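PDB 2HF9: probable hydrogenase nickel incorporation protein hypB from Methanocaldococcus jannaschii, which binds GTP, probably hydrolysing it slowly, as a homodimeric factor thought to be required for nickel insertion into [NiFe] hydrogenases. Local coordinates for residues K51-I55 / F123-V127. Coordinates in Å, arbitrary orientation, origin at the centre of the assembly. Numbering follows the deposited sequence.
Sequences KTLLI and FIENV. With MG (magnesium ion), chain C; GSP (5'-guanosine-diphosphate-monothiophosphate), chain E.
The nucleotide-binding site of a P-loop GTPase of the SIMIBI class illustrates how a Walker A helix and a strand of the parallel sheet share one metal. Residues 51-55 (phi/psi near -60/-45; Ile55 N to Lys51 O 2.9 Å) form the first turn of helix 51-62, Lys51 and Thr52 closing the P-loop; residues 123-125 (near -100/115) lie on strand 121-125, nearly antiparallel to the helix (165° between short axes 9.6 Å apart). In register, Lys51 faces Glu125 (CA-CA 6.8 Å) and Ile55 faces Phe123 (7.1 Å). Lys51, chi1-chi4 m, t, m, m, donates from N and NZ to GSP O1B, each at 3.0 Å; Thr52 N reaches O2B and Leu53 N reaches O1A, both at 2.9 Å. Glu125, chi1 and chi2 t, accepts a hydrogen bond at OE1 from Thr52 OG1 (2.6 Å). Magnesium takes Thr52 OG1 and Glu125 OE2 at 2.1 Å, GSP O3G at 1.9 Å, and GSP O2B and a water at 2.0 Å; Asp80 is its third protein ligand. One turn on from Lys51, Ile55 CD1 packs on Glu125 CB (3.8 Å) and Ile55 CG2 on Phe123 CD1 (4.1 Å). Asn126 OD1 bonds Leu102 N, near His101 of a metal-binding site. Magnesium thus couples Thr52 and Glu125 to the beta- and gamma-phosphates, consistent with sensing the triphosphate.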
loop_
_atom_site.group_PDB
_atom_site.type_symbol
_atom_site.label_atom_id
_atom_site.label_comp_id
_atom_site.label_asym_id
_atom_site.label_seq_id
_atom_site.Cartn_x
_atom_site.Cartn_y
_atom_site.Cartn_z
ATOM N N LYS A 51 -0.149 -10.947 3.772
ATOM C CA LYS A 51 -1.245 -11.205 4.721
ATOM C C LYS A 51 -1.964 -12.520 4.428
ATOM O O LYS A 51 -2.176 -13.336 5.326
ATOM C CB LYS A 51 -2.269 -10.056 4.716
ATOM C CG LYS A 51 -1.717 -8.676 5.073
ATOM C CD LYS A 51 -2.831 -7.607 5.143
ATOM C CE LYS A 51 -3.378 -7.215 3.763
ATOM N NZ LYS A 51 -2.308 -6.767 2.830
ATOM N N THR A 52 -2.346 -12.719 3.170
ATOM C CA THR A 52 -3.101 -13.917 2.794
ATOM C C THR A 52 -2.259 -15.175 2.947
ATOM O O THR A 52 -2.717 -16.155 3.530
ATOM C CB THR A 52 -3.686 -13.821 1.382
ATOM O OG1 THR A 52 -4.536 -12.671 1.308
ATOM C CG2 THR A 52 -4.514 -15.064 1.058
ATOM N N LEU A 53 -1.024 -15.137 2.449
ATOM C CA LEU A 53 -0.123 -16.277 2.591
ATOM C C LEU A 53 0.116 -16.632 4.062
ATOM O O LEU A 53 0.157 -17.808 4.416
ATOM C CB LEU A 53 1.199 -16.037 1.860
ATOM C CG LEU A 53 2.121 -17.252 1.667
ATOM C CD1 LEU A 53 1.395 -18.455 1.056
ATOM C CD2 LEU A 53 3.324 -16.863 0.817
ATOM N N LEU A 54 0.258 -15.616 4.913
ATOM C CA LEU A 54 0.392 -15.827 6.354
ATOM C C LEU A 54 -0.853 -16.490 6.938
ATOM O O LEU A 54 -0.750 -17.455 7.700
ATOM C CB LEU A 54 0.683 -14.506 7.082
ATOM C CG LEU A 54 0.809 -14.561 8.612
ATOM C CD1 LEU A 54 1.915 -15.525 9.062
ATOM C CD2 LEU A 54 1.034 -13.169 9.192
ATOM N N ILE A 55 -2.022 -15.968 6.574
ATOM C CA ILE A 55 -3.297 -16.512 7.050
ATOM C C ILE A 55 -3.461 -17.970 6.594
ATOM O O ILE A 55 -3.852 -18.838 7.388
ATOM C CB ILE A 55 -4.495 -15.614 6.621
ATOM C CG1 ILE A 55 -4.559 -14.365 7.509
ATOM C CG2 ILE A 55 -5.823 -16.382 6.686
ATOM C CD1 ILE A 55 -5.470 -13.266 6.988
ATOM N N PHE A 123 -9.660 -14.827 11.803
ATOM C CA PHE A 123 -8.625 -14.054 11.120
ATOM C C PHE A 123 -9.295 -13.086 10.157
ATOM O O PHE A 123 -10.000 -13.504 9.235
ATOM C CB PHE A 123 -7.653 -14.959 10.344
ATOM C CG PHE A 123 -6.905 -15.960 11.196
ATOM C CD1 PHE A 123 -6.558 -17.205 10.663
ATOM C CD2 PHE A 123 -6.536 -15.667 12.508
ATOM C CE1 PHE A 123 -5.859 -18.147 11.422
ATOM C CE2 PHE A 123 -5.840 -16.603 13.284
ATOM C CZ PHE A 123 -5.503 -17.849 12.735
ATOM N N ILE A 124 -9.081 -11.794 10.376
ATOM C CA ILE A 124 -9.626 -10.773 9.491
ATOM C C ILE A 124 -8.512 -10.159 8.653
ATOM O O ILE A 124 -7.579 -9.566 9.203
ATOM C CB ILE A 124 -10.341 -9.647 10.278
ATOM C CG1 ILE A 124 -11.358 -10.223 11.270
ATOM C CG2 ILE A 124 -10.994 -8.649 9.312
ATOM C CD1 ILE A 124 -12.089 -9.160 12.087
ATOM N N GLU A 125 -8.600 -10.303 7.332
ATOM C CA GLU A 125 -7.657 -9.610 6.462
ATOM C C GLU A 125 -8.206 -8.248 6.080
ATOM O O GLU A 125 -9.164 -8.140 5.311
ATOM C CB GLU A 125 -7.297 -10.415 5.214
ATOM C CG GLU A 125 -6.209 -9.732 4.393
ATOM C CD GLU A 125 -5.630 -10.608 3.311
ATOM O OE1 GLU A 125 -5.746 -11.842 3.413
ATOM O OE2 GLU A 125 -5.057 -10.066 2.342
ATOM N N ASN A 126 -7.588 -7.215 6.641
ATOM C CA ASN A 126 -7.957 -5.840 6.370
ATOM C C ASN A 126 -7.523 -5.450 4.960
ATOM O O ASN A 126 -6.801 -6.198 4.295
ATOM C CB ASN A 126 -7.285 -4.926 7.398
ATOM C CG ASN A 126 -8.150 -3.753 7.798
ATOM O OD1 ASN A 126 -8.775 -3.099 6.957
ATOM N ND2 ASN A 126 -8.178 -3.468 9.091
ATOM N N VAL A 127 -7.953 -4.282 4.498
ATOM C CA VAL A 127 -7.517 -3.811 3.183
ATOM C C VAL A 127 -6.033 -3.412 3.255
ATOM O O VAL A 127 -5.555 -2.978 4.305
ATOM C CB VAL A 127 -8.399 -2.654 2.642
ATOM C CG1 VAL A 127 -9.882 -2.895 2.945
ATOM C CG2 VAL A 127 -7.961 -1.341 3.214
HETATM MG MG MG C . -4.303 -10.798 0.475
HETATM P PG GSP E . -3.073 -8.150 -0.843
HETATM O O3B GSP E . -1.662 -8.902 -0.664
HETATM S S1G GSP E . -2.945 -6.530 -0.270
HETATM O O2G GSP E . -3.374 -8.167 -2.353
HETATM O O3G GSP E . -4.160 -8.933 -0.086
HETATM P PB GSP E . -1.258 -9.811 0.606
HETATM O O1B GSP E . -0.650 -8.942 1.635
HETATM O O2B GSP E . -2.373 -10.625 1.125
HETATM P PA GSP E . -0.042 -12.169 -0.592
HETATM O O1A GSP E . -0.235 -13.193 0.462
HETATM O O2A GSP E . -1.033 -12.312 -1.689
HETATM O O3A GSP E . -0.032 -10.676 0.010
HETATM O "O5'" GSP E . 1.470 -12.265 -1.113
HETATM C "C5'" GSP E . 1.961 -11.378 -2.099
HETATM C "C4'" GSP E . 3.076 -12.053 -2.892
HETATM O "O4'" GSP E . 4.240 -12.195 -2.097
HETATM C "C3'" GSP E . 2.714 -13.448 -3.374
HETATM O "O3'" GSP E . 3.260 -13.565 -4.668
HETATM C "C2'" GSP E . 3.432 -14.372 -2.414
HETATM O "O2'" GSP E . 3.813 -15.578 -3.020
HETATM C "C1'" GSP E . 4.654 -13.552 -2.049
HETATM N N9 GSP E . 5.217 -13.764 -0.706
HETATM C C8 GSP E . 4.595 -13.630 0.511
HETATM N N7 GSP E . 5.512 -13.865 1.476
HETATM C C5 GSP E . 6.705 -14.129 0.894
HETATM C C6 GSP E . 7.966 -14.429 1.407
HETATM O O6 GSP E . 8.144 -14.493 2.622
HETATM N N1 GSP E . 9.018 -14.646 0.535
HETATM C C2 GSP E . 8.818 -14.573 -0.833
HETATM N N2 GSP E . 9.829 -14.789 -1.668
HETATM N N3 GSP E . 7.566 -14.272 -1.339
HETATM C C4 GSP E . 6.532 -14.053 -0.482
HETATM O O HOH W 1 -3.618 -11.541 -1.300
#